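Local coordinates for transcriptional regulatory protein (Chlamydia trachomatis, PDB 3Q7R) that may act as a global positive regulator of transcription, binding a cis-acting DNA element of its own promoter and so probably driving its own expression as well, at residues 11-16 / 50-55; 20-25 / 39-44; 29-34 / 104-109; 43-48 / 74-79. All blocks are in the same frame, centred on the assembly; numbering follows the deposited sequence.

Contact 1. Residues 11-16 / 50-55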
loop_
_atom_site.group_PDB
_atom_site.type_symbol
_atom_site.label_atom_id
_atom_site.label_comp_id
_atom_site.label_asym_id
_atom_site.label_seq_id
_atom_site.Cartn_x
_atom_site.Cartn_y
_atom_site.Cartn_z
ATOM N N GLY A 11 24.150 -6.825 1.488
ATOM C CA GLY A 11 24.227 -5.445 1.924
ATOM C C GLY A 11 22.826 -4.897 2.072
ATOM O O GLY A 11 21.855 -5.524 1.661
ATOM N N PRO A 12 22.710 -3.735 2.707
ATOM C CA PRO A 12 21.353 -3.285 2.985
ATOM C C PRO A 12 20.672 -2.743 1.723
ATOM O O PRO A 12 21.337 -2.328 0.759
ATOM C CB PRO A 12 21.560 -2.181 4.026
ATOM C CG PRO A 12 22.927 -1.662 3.745
ATOM C CD PRO A 12 23.737 -2.839 3.270
ATOM N N LYS A 13 19.355 -2.810 1.735
ATOM C CA LYS A 13 18.550 -2.196 0.689
ATOM C C LYS A 13 18.584 -0.686 0.933
ATOM O O LYS A 13 18.605 -0.244 2.069
ATOM C CB LYS A 13 17.112 -2.679 0.796
ATOM C CG LYS A 13 16.939 -4.185 0.611
ATOM C CD LYS A 13 17.138 -4.641 -0.813
ATOM C CE LYS A 13 16.690 -6.124 -1.008
ATOM N NZ LYS A 13 15.291 -6.420 -0.530
ATOM N N HIS A 14 18.561 0.091 -0.131
ATOM C CA HIS A 14 18.590 1.539 -0.027
ATOM C C HIS A 14 17.211 2.105 -0.252
ATOM O O HIS A 14 16.550 1.827 -1.268
ATOM C CB HIS A 14 19.509 2.159 -1.111
ATOM C CG HIS A 14 19.527 3.663 -1.062
ATOM N ND1 HIS A 14 19.846 4.460 -2.155
ATOM C CD2 HIS A 14 19.260 4.527 -0.046
ATOM C CE1 HIS A 14 19.746 5.729 -1.812
ATOM N NE2 HIS A 14 19.400 5.798 -0.527
ATOM N N VAL A 15 16.789 2.907 0.707
ATOM C CA VAL A 15 15.497 3.602 0.630
ATOM C C VAL A 15 15.747 5.103 0.538
ATOM O O VAL A 15 16.482 5.645 1.375
ATOM C CB VAL A 15 14.687 3.335 1.901
ATOM C CG1 VAL A 15 13.348 4.044 1.802
ATOM C CG2 VAL A 15 14.520 1.787 2.099
ATOM N N LEU A 16 15.183 5.768 -0.476
ATOM C CA LEU A 16 15.318 7.233 -0.589
ATOM C C LEU A 16 13.967 7.840 -0.232
ATOM O O LEU A 16 12.982 7.509 -0.858
ATOM C CB LEU A 16 15.688 7.620 -2.027
ATOM C CG LEU A 16 15.563 9.145 -2.313
ATOM C CD1 LEU A 16 16.548 9.980 -1.513
ATOM C CD2 LEU A 16 15.703 9.457 -3.860
ATOM N N SER A 50 21.279 3.209 -6.679
ATOM C CA SER A 50 21.200 2.258 -5.591
ATOM C C SER A 50 19.833 2.098 -4.994
ATOM O O SER A 50 19.636 1.196 -4.213
ATOM C CB SER A 50 22.175 2.644 -4.492
ATOM O OG SER A 50 21.864 3.941 -4.008
ATOM N N ALA A 51 18.883 2.975 -5.340
ATOM C CA ALA A 51 17.609 2.966 -4.617
ATOM C C ALA A 51 16.770 1.754 -5.009
ATOM O O ALA A 51 16.457 1.528 -6.178
ATOM C CB ALA A 51 16.845 4.235 -4.917
ATOM N N ASP A 52 16.432 0.969 -4.010
ATOM C CA ASP A 52 15.445 -0.107 -4.162
ATOM C C ASP A 52 14.030 0.444 -4.041
ATOM O O ASP A 52 13.104 -0.013 -4.748
ATOM C CB ASP A 52 15.672 -1.166 -3.096
ATOM C CG ASP A 52 17.043 -1.823 -3.259
ATOM O OD1 ASP A 52 17.207 -2.501 -4.287
ATOM O OD2 ASP A 52 17.915 -1.613 -2.413
ATOM N N LEU A 53 13.841 1.411 -3.148
ATOM C CA LEU A 53 12.488 1.955 -2.937
ATOM C C LEU A 53 12.637 3.466 -2.787
ATOM O O LEU A 53 13.515 3.929 -2.070
ATOM C CB LEU A 53 11.876 1.389 -1.676
ATOM C CG LEU A 53 10.569 2.033 -1.219
ATOM C CD1 LEU A 53 9.462 1.750 -2.224
ATOM C CD2 LEU A 53 10.228 1.460 0.191
ATOM N N VAL A 54 11.802 4.229 -3.471
ATOM C CA VAL A 54 11.688 5.670 -3.202
ATOM C C VAL A 54 10.353 5.918 -2.530
ATOM O O VAL A 54 9.327 5.484 -3.045
ATOM C CB VAL A 54 11.738 6.496 -4.507
ATOM C CG1 VAL A 54 11.593 7.998 -4.179
ATOM C CG2 VAL A 54 13.097 6.198 -5.200
ATOM N N VAL A 55 10.363 6.576 -1.369
ATOM C CA VAL A 55 9.107 6.871 -0.630
ATOM C C VAL A 55 8.910 8.348 -0.881
ATOM O O VAL A 55 9.768 9.139 -0.517
ATOM C CB VAL A 55 9.285 6.596 0.858
ATOM C CG1 VAL A 55 8.000 6.989 1.593
ATOM C CG2 VAL A 55 9.534 5.103 1.088
#
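Ser50 OG meets His14 ND1 at 2.8 Å, a hydrogen bond in which either atom could be the donor, where two adjacent parallel strands of the CheY-like receiver sheet come together. OG stands between the backbone N and the carbonyl carbon of Ser50 (chi1 60°), and the NE2 of the same imidazole bonds to Thr40 OG1, so both ring nitrogens have hydroxyl partners. Ala51 adds its CB near the ring. At Asp52 the chain turns a corner: OD2 offers its anti lone pair to His14 N at 2.9 Å, while Asp52 N returns a bond to His14 O. The Asp52 side chain crosses that of Lys13 at about a right angle, OD2 lying 3.5 Å from Lys13 CD. Leu53 N makes a weak bond to His14 O; from Leu53 O onward the parallel pairing is well formed, with the axes of 13-16 and 53-55 24° apart, and Leu53 O accepts from Leu16 N at 3.0 Å. Leu53 shares a sheet face with Val15, which helix 105-118 covers through Ile112 and Leu116. Val54 lies on the other face with Leu16, its CG2 4.3 Å from Leu16 CB. Val55 N donates to Leu16 O at 2.8 Å, and Val55 CG2 packs 4.0 Å from Val15 CG1.

Contact 2. Residues 20-25 / 39-44; sequences EHWDLF and CTIGQQ
Ile41 fits between two aromatic rings of the 20-25 segment, and CH-pi contacts carry much of the pairing. Its CB sits over the centre of the Phe25 ring, 3.6 Å from the centroid and 5° off the normal. Its CD1 lies above the six-membered ring of Trp22, 4.0 Å from that centroid and displaced toward the rim. CG1, anti to the backbone N (chi1 -166°), starts the extended branch whose CD1 meets Trp22; CG2 reaches CZ3 of the same ring at 3.5 Å, while CB faces Phe25.

Apolar packing fills in around these faces. Ile41 CD1 also touches Phe25 CB at 3.7 Å, while Phe25 CE1 comes within 3.9 Å of Cys39 CB and CZ passes close to the Thr40 backbone. Just before the helix the aliphatic parts of Glu20 and Gln43 cross obliquely, CG to CG at 3.8 Å.

The polar component is a side-chain amide against a ring. Gln43 NE2 stands 3.1 Å above the Trp22 plane, toward the rim on the same face as Ile41 CD1, with amide and ring planes 31° apart. That nitrogen donates its hydrogen bond to Ser19 O, which ties the amide to the residue just after strand 13-18. No hydrogen bond joins the two segments, so within them the contact is one of packing between helix 22-31 and strand 37-42, as expected for the first beta-alpha-beta unit of a CheY-like receiver domain.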
loop_
_atom_site.group_PDB
_atom_site.type_symbol
_atom_site.label_atom_id
_atom_site.label_comp_id
_atom_site.label_asym_id
_atom_site.label_seq_id
_atom_site.Cartn_x
_atom_site.Cartn_y
_atom_site.Cartn_z
ATOM N N GLU A 20 10.186 16.806 2.888
ATOM C CA GLU A 20 10.694 17.848 3.811
ATOM C C GLU A 20 10.439 17.541 5.278
ATOM O O GLU A 20 10.805 18.340 6.145
ATOM C CB GLU A 20 10.119 19.219 3.470
ATOM C CG GLU A 20 10.565 19.685 2.042
ATOM C CD GLU A 20 10.152 21.118 1.707
ATOM O OE1 GLU A 20 9.383 21.733 2.500
ATOM O OE2 GLU A 20 10.565 21.621 0.640
ATOM N N HIS A 21 9.810 16.383 5.554
ATOM C CA HIS A 21 9.582 15.971 6.937
ATOM C C HIS A 21 10.847 15.348 7.520
ATOM O O HIS A 21 10.942 14.126 7.653
ATOM C CB HIS A 21 8.383 15.016 6.983
ATOM C CG HIS A 21 7.070 15.723 6.789
ATOM N ND1 HIS A 21 6.360 15.772 5.602
ATOM C CD2 HIS A 21 6.372 16.485 7.670
ATOM C CE1 HIS A 21 5.245 16.478 5.784
ATOM N NE2 HIS A 21 5.240 16.931 7.024
ATOM N N TRP A 22 11.815 16.203 7.831
ATOM C CA TRP A 22 13.082 15.761 8.376
ATOM C C TRP A 22 12.889 14.957 9.677
ATOM O O TRP A 22 13.610 14.003 9.906
ATOM C CB TRP A 22 14.000 16.966 8.627
ATOM C CG TRP A 22 14.455 17.633 7.343
ATOM C CD1 TRP A 22 13.799 18.621 6.657
ATOM C CD2 TRP A 22 15.654 17.364 6.595
ATOM N NE1 TRP A 22 14.516 18.981 5.544
ATOM C CE2 TRP A 22 15.658 18.226 5.478
ATOM C CE3 TRP A 22 16.735 16.500 6.774
ATOM C CZ2 TRP A 22 16.690 18.246 4.554
ATOM C CZ3 TRP A 22 17.757 16.513 5.848
ATOM C CH2 TRP A 22 17.730 17.384 4.749
ATOM N N ASP A 23 11.910 15.308 10.511
ATOM C CA ASP A 23 11.720 14.566 11.771
ATOM C C ASP A 23 11.223 13.150 11.512
ATOM O O ASP A 23 11.714 12.201 12.090
ATOM C CB ASP A 23 10.784 15.317 12.737
ATOM C CG ASP A 23 9.476 15.796 12.086
ATOM O OD1 ASP A 23 9.235 15.665 10.851
ATOM O OD2 ASP A 23 8.647 16.332 12.861
ATOM N N LEU A 24 10.286 12.997 10.577
ATOM C CA LEU A 24 9.853 11.669 10.144
ATOM C C LEU A 24 11.072 10.858 9.631
ATOM O O LEU A 24 11.222 9.685 9.941
ATOM C CB LEU A 24 8.777 11.748 9.053
ATOM C CG LEU A 24 8.316 10.413 8.456
ATOM C CD1 LEU A 24 7.568 9.532 9.494
ATOM C CD2 LEU A 24 7.417 10.703 7.227
ATOM N N PHE A 25 11.908 11.478 8.814
ATOM C CA PHE A 25 13.084 10.825 8.291
ATOM C C PHE A 25 14.023 10.312 9.382
ATOM O O PHE A 25 14.375 9.103 9.391
ATOM C CB PHE A 25 13.871 11.772 7.394
ATOM C CG PHE A 25 15.183 11.195 6.928
ATOM C CD1 PHE A 25 15.221 10.075 6.087
ATOM C CD2 PHE A 25 16.391 11.760 7.356
ATOM C CE1 PHE A 25 16.443 9.570 5.653
ATOM C CE2 PHE A 25 17.605 11.249 6.936
ATOM C CZ PHE A 25 17.639 10.138 6.080
ATOM N N CYS A 39 18.907 4.470 4.700
ATOM C CA CYS A 39 17.963 5.508 4.314
ATOM C C CYS A 39 18.670 6.812 4.027
ATOM O O CYS A 39 19.624 7.186 4.734
ATOM C CB CYS A 39 16.951 5.746 5.438
ATOM S SG CYS A 39 16.055 4.285 5.892
ATOM N N THR A 40 18.187 7.527 3.015
ATOM C CA THR A 40 18.674 8.871 2.752
ATOM C C THR A 40 17.459 9.706 2.380
ATOM O O THR A 40 16.377 9.143 2.175
ATOM C CB THR A 40 19.677 8.891 1.602
ATOM O OG1 THR A 40 19.047 8.445 0.389
ATOM C CG2 THR A 40 20.900 7.983 1.953
ATOM N N ILE A 41 17.654 11.024 2.332
ATOM C CA ILE A 41 16.573 11.970 2.142
ATOM C C ILE A 41 16.883 12.971 1.033
ATOM O O ILE A 41 18.036 13.403 0.834
ATOM C CB ILE A 41 16.232 12.678 3.467
ATOM C CG1 ILE A 41 14.879 13.427 3.372
ATOM C CG2 ILE A 41 17.391 13.612 3.897
ATOM C CD1 ILE A 41 14.456 14.154 4.675
ATOM N N GLY A 42 15.860 13.366 0.278
ATOM C CA GLY A 42 16.035 14.413 -0.701
ATOM C C GLY A 42 14.746 15.231 -0.744
ATOM O O GLY A 42 13.756 14.739 -0.209
ATOM N N GLN A 43 14.773 16.417 -1.335
ATOM C CA GLN A 43 13.598 17.280 -1.345
ATOM C C GLN A 43 12.933 17.425 -2.685
ATOM O O GLN A 43 12.075 18.269 -2.838
ATOM C CB GLN A 43 13.959 18.679 -0.757
ATOM C CG GLN A 43 14.035 18.630 0.758
ATOM C CD GLN A 43 15.231 17.902 1.278
ATOM O OE1 GLN A 43 16.389 18.279 0.992
ATOM N NE2 GLN A 43 14.978 16.893 2.132
ATOM N N GLN A 44 13.363 16.656 -3.695
ATOM C CA GLN A 44 12.669 16.697 -4.976
ATOM C C GLN A 44 12.652 15.292 -5.559
ATOM O O GLN A 44 13.521 14.482 -5.262
ATOM C CB GLN A 44 13.333 17.666 -5.980
ATOM C CG GLN A 44 14.649 17.237 -6.647
ATOM C CD GLN A 44 15.931 17.446 -5.800
ATOM O OE1 GLN A 44 15.958 18.280 -4.896
ATOM N NE2 GLN A 44 17.003 16.685 -6.109
#

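Contact 3. Residues 29-34 / 104-109; sequences KELLNP and TPRILK
Leu32 and Lys109 slide past each other in opposite directions, and the evidence for close fit is the 3.5 Å between Leu32 CD2 and Lys109 CG, shorter than a usual van der Waals carbon pair. Leu32 CG is also near the same methylene. The lysine arrives here with CG anti to its backbone N (chi1 177°), and a bend at chi2 (-96°) sets the position of CD. Further along the chain, Lys109 CE passes 3.6 Å from Leu31 O. It is therefore the aliphatic shaft of Lys109 that does the touching.

Leu31 meets the other segment on two fronts. Its CB lies 3.9 Å from Lys109 CG, whereas its CD1 extends to the first turn of the opposite helix and rests 3.8 Å from Pro105 CB, with Pro105 C equally near. Arg106 CG borders the same methyl at 4.1 Å. In the receiver fold this places the C-terminal end of helix 22-31 beside the N-terminal end of helix 105-118, two helices that pack on one face of the parallel sheet. Further back along the interface, Leu24 and Thr28 of helix 22-31 touch Leu108.

The start of helix 105-118 is capped by Thr104, whose OG1 accepts from Ile107 N at 3.2 Å. Beyond its apolar root, Arg106 turns to the dimer partner: its NH1 forms a salt bridge with Glu86 of the second subunit. Thr104 OG1 also bonds to Glu85 of that subunit, and Ile107 packs on its Phe83.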
loop_
_atom_site.group_PDB
_atom_site.type_symbol
_atom_site.label_atom_id
_atom_site.label_comp_id
_atom_site.label_asym_id
_atom_site.label_seq_id
_atom_site.Cartn_x
_atom_site.Cartn_y
_atom_site.Cartn_z
ATOM N N LYS A 29 14.517 6.390 10.342
ATOM C CA LYS A 29 15.824 5.792 10.074
ATOM C C LYS A 29 16.349 5.076 11.332
ATOM O O LYS A 29 16.881 3.945 11.248
ATOM C CB LYS A 29 16.750 6.892 9.564
ATOM C CG LYS A 29 18.198 6.565 9.376
ATOM C CD LYS A 29 18.857 7.857 8.853
ATOM C CE LYS A 29 20.215 7.581 8.256
ATOM N NZ LYS A 29 21.204 7.350 9.309
ATOM N N GLU A 30 16.178 5.683 12.512
ATOM C CA GLU A 30 16.666 5.071 13.740
ATOM C C GLU A 30 15.917 3.798 14.134
ATOM O O GLU A 30 16.418 3.015 14.928
ATOM C CB GLU A 30 16.686 6.086 14.883
ATOM C CG GLU A 30 15.378 6.753 15.242
ATOM C CD GLU A 30 15.578 7.889 16.243
ATOM O OE1 GLU A 30 16.740 8.338 16.388
ATOM O OE2 GLU A 30 14.588 8.332 16.879
ATOM N N LEU A 31 14.721 3.589 13.593
ATOM C CA LEU A 31 13.986 2.354 13.874
ATOM C C LEU A 31 14.346 1.215 12.940
ATOM O O LEU A 31 14.007 0.060 13.225
ATOM C CB LEU A 31 12.476 2.606 13.800
ATOM C CG LEU A 31 11.941 3.634 14.810
ATOM C CD1 LEU A 31 10.472 3.947 14.572
ATOM C CD2 LEU A 31 12.155 3.127 16.252
ATOM N N LEU A 32 14.981 1.539 11.816
ATOM C CA LEU A 32 15.326 0.528 10.806
ATOM C C LEU A 32 16.695 -0.049 11.134
ATOM O O LEU A 32 17.588 0.684 11.543
ATOM C CB LEU A 32 15.329 1.129 9.395
ATOM C CG LEU A 32 13.928 1.390 8.806
ATOM C CD1 LEU A 32 13.988 2.221 7.554
ATOM C CD2 LEU A 32 13.224 0.065 8.537
ATOM N N ASN A 33 16.853 -1.359 10.985
ATOM C CA ASN A 33 18.157 -2.007 11.238
ATOM C C ASN A 33 19.063 -1.650 10.071
ATOM O O ASN A 33 18.716 -1.963 8.925
ATOM C CB ASN A 33 17.986 -3.518 11.323
ATOM C CG ASN A 33 19.310 -4.249 11.399
ATOM O OD1 ASN A 33 20.371 -3.632 11.408
ATOM N ND2 ASN A 33 19.255 -5.573 11.438
ATOM N N PRO A 34 20.185 -0.951 10.334
ATOM C CA PRO A 34 20.987 -0.418 9.226
ATOM C C PRO A 34 21.694 -1.522 8.436
ATOM O O PRO A 34 22.149 -1.275 7.329
ATOM C CB PRO A 34 21.988 0.512 9.918
ATOM C CG PRO A 34 22.115 -0.035 11.302
ATOM C CD PRO A 34 20.743 -0.580 11.649
ATOM N N THR A 104 3.276 7.802 11.201
ATOM C CA THR A 104 4.264 7.924 12.275
ATOM C C THR A 104 5.514 7.149 11.879
ATOM O O THR A 104 5.481 6.356 10.924
ATOM C CB THR A 104 3.748 7.295 13.567
ATOM O OG1 THR A 104 3.530 5.886 13.364
ATOM C CG2 THR A 104 2.444 7.986 14.070
ATOM N N PRO A 105 6.644 7.422 12.559
ATOM C CA PRO A 105 7.830 6.620 12.239
ATOM C C PRO A 105 7.623 5.119 12.388
ATOM O O PRO A 105 8.188 4.382 11.571
ATOM C CB PRO A 105 8.883 7.131 13.226
ATOM C CG PRO A 105 8.479 8.577 13.450
ATOM C CD PRO A 105 6.953 8.561 13.443
ATOM N N ARG A 106 6.868 4.655 13.387
ATOM C CA ARG A 106 6.637 3.217 13.519
ATOM C C ARG A 106 5.873 2.665 12.288
ATOM O O ARG A 106 6.166 1.588 11.815
ATOM C CB ARG A 106 5.871 2.918 14.828
ATOM C CG ARG A 106 6.758 3.024 16.053
ATOM C CD ARG A 106 5.946 2.886 17.335
ATOM N NE ARG A 106 5.480 1.510 17.502
ATOM C CZ ARG A 106 4.284 1.172 17.972
ATOM N NH1 ARG A 106 3.421 2.108 18.333
ATOM N NH2 ARG A 106 3.960 -0.101 18.077
ATOM N N ILE A 107 4.907 3.407 11.777
ATOM C CA ILE A 107 4.173 2.936 10.596
ATOM C C ILE A 107 5.079 2.930 9.399
ATOM O O ILE A 107 5.061 1.980 8.625
ATOM C CB ILE A 107 2.986 3.813 10.359
ATOM C CG1 ILE A 107 1.977 3.554 11.487
ATOM C CG2 ILE A 107 2.369 3.559 8.957
ATOM C CD1 ILE A 107 0.773 4.456 11.465
ATOM N N LEU A 108 5.825 4.017 9.190
ATOM C CA LEU A 108 6.634 4.075 7.974
ATOM C C LEU A 108 7.717 2.976 8.007
ATOM O O LEU A 108 7.995 2.324 6.979
ATOM C CB LEU A 108 7.246 5.472 7.806
ATOM C CG LEU A 108 8.105 5.616 6.561
ATOM C CD1 LEU A 108 7.299 5.349 5.225
ATOM C CD2 LEU A 108 8.721 7.006 6.490
ATOM N N LYS A 109 8.334 2.747 9.183
ATOM C CA LYS A 109 9.300 1.670 9.289
ATOM C C LYS A 109 8.686 0.325 8.910
ATOM O O LYS A 109 9.295 -0.462 8.174
ATOM C CB LYS A 109 9.820 1.598 10.747
ATOM C CG LYS A 109 10.813 0.438 11.007
ATOM C CD LYS A 109 10.092 -0.776 11.596
ATOM C CE LYS A 109 11.067 -1.744 12.303
ATOM N NZ LYS A 109 10.385 -3.029 12.623
#

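Contact 4. Residues 43-48 / 74-79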
loop_
_atom_site.group_PDB
_atom_site.type_symbol
_atom_site.label_atom_id
_atom_site.label_comp_id
_atom_site.label_asym_id
_atom_site.label_seq_id
_atom_site.Cartn_x
_atom_site.Cartn_y
_atom_site.Cartn_z
ATOM N N GLN A 43 14.773 16.417 -1.335
ATOM C CA GLN A 43 13.598 17.280 -1.345
ATOM C C GLN A 43 12.933 17.425 -2.685
ATOM O O GLN A 43 12.075 18.269 -2.838
ATOM C CB GLN A 43 13.959 18.679 -0.757
ATOM C CG GLN A 43 14.035 18.630 0.758
ATOM C CD GLN A 43 15.231 17.902 1.278
ATOM O OE1 GLN A 43 16.389 18.279 0.992
ATOM N NE2 GLN A 43 14.978 16.893 2.132
ATOM N N GLN A 44 13.363 16.656 -3.695
ATOM C CA GLN A 44 12.669 16.697 -4.976
ATOM C C GLN A 44 12.652 15.292 -5.559
ATOM O O GLN A 44 13.521 14.482 -5.262
ATOM C CB GLN A 44 13.333 17.666 -5.980
ATOM C CG GLN A 44 14.649 17.237 -6.647
ATOM C CD GLN A 44 15.931 17.446 -5.800
ATOM O OE1 GLN A 44 15.958 18.280 -4.896
ATOM N NE2 GLN A 44 17.003 16.685 -6.109
ATOM N N TYR A 45 11.605 14.980 -6.300
ATOM C CA TYR A 45 11.477 13.588 -6.775
ATOM C C TYR A 45 12.665 13.205 -7.682
ATOM O O TYR A 45 13.043 13.949 -8.602
ATOM C CB TYR A 45 10.158 13.384 -7.557
ATOM C CG TYR A 45 10.095 12.005 -8.123
ATOM C CD1 TYR A 45 9.806 10.923 -7.296
ATOM C CD2 TYR A 45 10.429 11.744 -9.450
ATOM C CE1 TYR A 45 9.815 9.604 -7.741
ATOM C CE2 TYR A 45 10.464 10.452 -9.897
ATOM C CZ TYR A 45 10.134 9.370 -9.063
ATOM O OH TYR A 45 10.186 8.049 -9.532
ATOM N N LYS A 46 13.207 12.041 -7.395
ATOM C CA LYS A 46 14.212 11.407 -8.274
ATOM C C LYS A 46 14.303 9.953 -7.884
ATOM O O LYS A 46 13.631 9.478 -6.944
ATOM C CB LYS A 46 15.559 12.102 -8.107
ATOM C CG LYS A 46 16.067 11.913 -6.682
ATOM C CD LYS A 46 17.453 12.592 -6.337
ATOM C CE LYS A 46 18.550 12.243 -7.190
ATOM N NZ LYS A 46 19.839 12.767 -6.564
ATOM N N GLN A 47 15.103 9.212 -8.648
ATOM C CA GLN A 47 15.593 7.928 -8.178
ATOM C C GLN A 47 17.124 8.005 -8.182
ATOM O O GLN A 47 17.713 8.996 -8.651
ATOM C CB GLN A 47 15.111 6.743 -9.037
ATOM C CG GLN A 47 13.596 6.832 -9.256
ATOM C CD GLN A 47 13.024 5.619 -9.887
ATOM O OE1 GLN A 47 13.731 4.884 -10.595
ATOM N NE2 GLN A 47 11.713 5.445 -9.751
ATOM N N GLU A 48 17.739 7.018 -7.554
ATOM C CA GLU A 48 19.199 6.879 -7.537
ATOM C C GLU A 48 19.522 5.460 -7.958
ATOM O O GLU A 48 18.673 4.576 -7.839
ATOM C CB GLU A 48 19.775 7.211 -6.148
ATOM C CG GLU A 48 19.712 8.688 -5.869
ATOM C CD GLU A 48 20.175 9.126 -4.505
ATOM O OE1 GLU A 48 20.438 8.262 -3.663
ATOM O OE2 GLU A 48 20.277 10.366 -4.295
ATOM N N SER A 74 13.318 1.814 -9.780
ATOM C CA SER A 74 12.973 1.760 -8.360
ATOM C C SER A 74 11.463 1.610 -8.158
ATOM O O SER A 74 10.683 2.198 -8.899
ATOM C CB SER A 74 13.385 3.068 -7.659
ATOM O OG SER A 74 14.754 3.406 -7.831
ATOM N N PHE A 75 11.043 0.872 -7.122
ATOM C CA PHE A 75 9.650 0.958 -6.679
ATOM C C PHE A 75 9.412 2.332 -6.044
ATOM O O PHE A 75 10.354 2.976 -5.570
ATOM C CB PHE A 75 9.384 -0.109 -5.616
ATOM C CG PHE A 75 9.589 -1.507 -6.105
ATOM C CD1 PHE A 75 8.639 -2.045 -6.949
ATOM C CD2 PHE A 75 10.681 -2.260 -5.719
ATOM C CE1 PHE A 75 8.792 -3.351 -7.434
ATOM C CE2 PHE A 75 10.831 -3.559 -6.189
ATOM C CZ PHE A 75 9.871 -4.087 -7.053
ATOM N N VAL A 76 8.152 2.766 -6.052
ATOM C CA VAL A 76 7.774 4.041 -5.378
ATOM C C VAL A 76 6.556 3.868 -4.480
ATOM O O VAL A 76 5.531 3.329 -4.932
ATOM C CB VAL A 76 7.489 5.148 -6.411
ATOM C CG1 VAL A 76 7.032 6.423 -5.669
ATOM C CG2 VAL A 76 8.764 5.484 -7.269
ATOM N N LEU A 77 6.668 4.268 -3.204
ATOM C CA LEU A 77 5.522 4.266 -2.295
ATOM C C LEU A 77 5.220 5.718 -2.017
ATOM O O LEU A 77 6.155 6.485 -1.712
ATOM C CB LEU A 77 5.931 3.571 -0.971
ATOM C CG LEU A 77 4.939 3.655 0.212
ATOM C CD1 LEU A 77 3.698 2.820 -0.085
ATOM C CD2 LEU A 77 5.627 3.114 1.475
ATOM N N VAL A 78 3.948 6.090 -2.082
ATOM C CA VAL A 78 3.571 7.506 -1.982
ATOM C C VAL A 78 2.957 7.830 -0.615
ATOM O O VAL A 78 2.203 7.032 -0.065
ATOM C CB VAL A 78 2.586 7.836 -3.110
ATOM C CG1 VAL A 78 1.974 9.213 -2.902
ATOM C CG2 VAL A 78 3.274 7.698 -4.458
ATOM N N LEU A 79 3.315 8.983 -0.044
ATOM C CA LEU A 79 2.752 9.412 1.235
ATOM C C LEU A 79 1.770 10.553 0.992
ATOM O O LEU A 79 2.144 11.596 0.445
ATOM C CB LEU A 79 3.831 9.910 2.186
ATOM C CG LEU A 79 5.006 8.964 2.389
ATOM C CD1 LEU A 79 5.946 9.584 3.509
ATOM C CD2 LEU A 79 4.475 7.552 2.769
HETATM O O HOH W 1 11.122 3.467 -11.634
#
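Gln47 reaches Ser74 through a chain whose CG is anti to the carbonyl carbon (chi1 -49°) and which stays extended at chi2, carrying CD to Ser74, just before strand 75-80. There Gln47 OE1 accepts from Ser74 N at 3.2 Å. The N-H points well at the oxygen, at 157°, but the donor stands above the amide plane, 43° out of it.

The other end of the amide is held through water 1. Gln47 NE2 donates to this water at 2.8 Å, and the water in turn donates to Ser74 O at 3.0 Å. One glutamine thus addresses both the N-H and the carbonyl of a single residue, directly through its oxygen and by a water bridge through its nitrogen. A weak bond from NE2 to Tyr45 OH joins the amide to the second side chain of the contact.

Tyr45 and Val76 approach tip to tip: the hydroxyl OH lies 3.7 Å from Val76 CG2, a methyl placed at the ring edge, near the plane. The same CG2 is also close to Gln47 NE2, so it borders both groups.

The 43-48 segment links strand 37-42 to strand 51-57 without regular secondary structure and lies across one side of the sheet. In the conformer described, Ser74 OG bonds to Ala51 O of strand 51-57, the neighbour of strand 75-80; Tyr45 packs on Cys56 of strand 51-57, while Lys46 touches Leu16 of strand 13-18.

In the fold
From the N terminus, strand 13-18 opens contact 1, whose closure by 50-55 encloses contact 2, formed between the start of helix 22-31 and strand 37-42. The two meet where Thr40 binds His14. The end of that helix begins contact 3, which closes only at helix 105-118; it crosses contacts 1 and 2 along the chain and encloses contact 4. Contact 4 starts on Gln43 and Gln44, where contact 2 ends, and crosses contact 1 before closing on strand 75-80, beside strand 51-57 in the sheet. Contacts 1, 2 and 4 thus reach one parallel sheet, while contact 3, about 17 Å from contact 4 between centres, joins two helices.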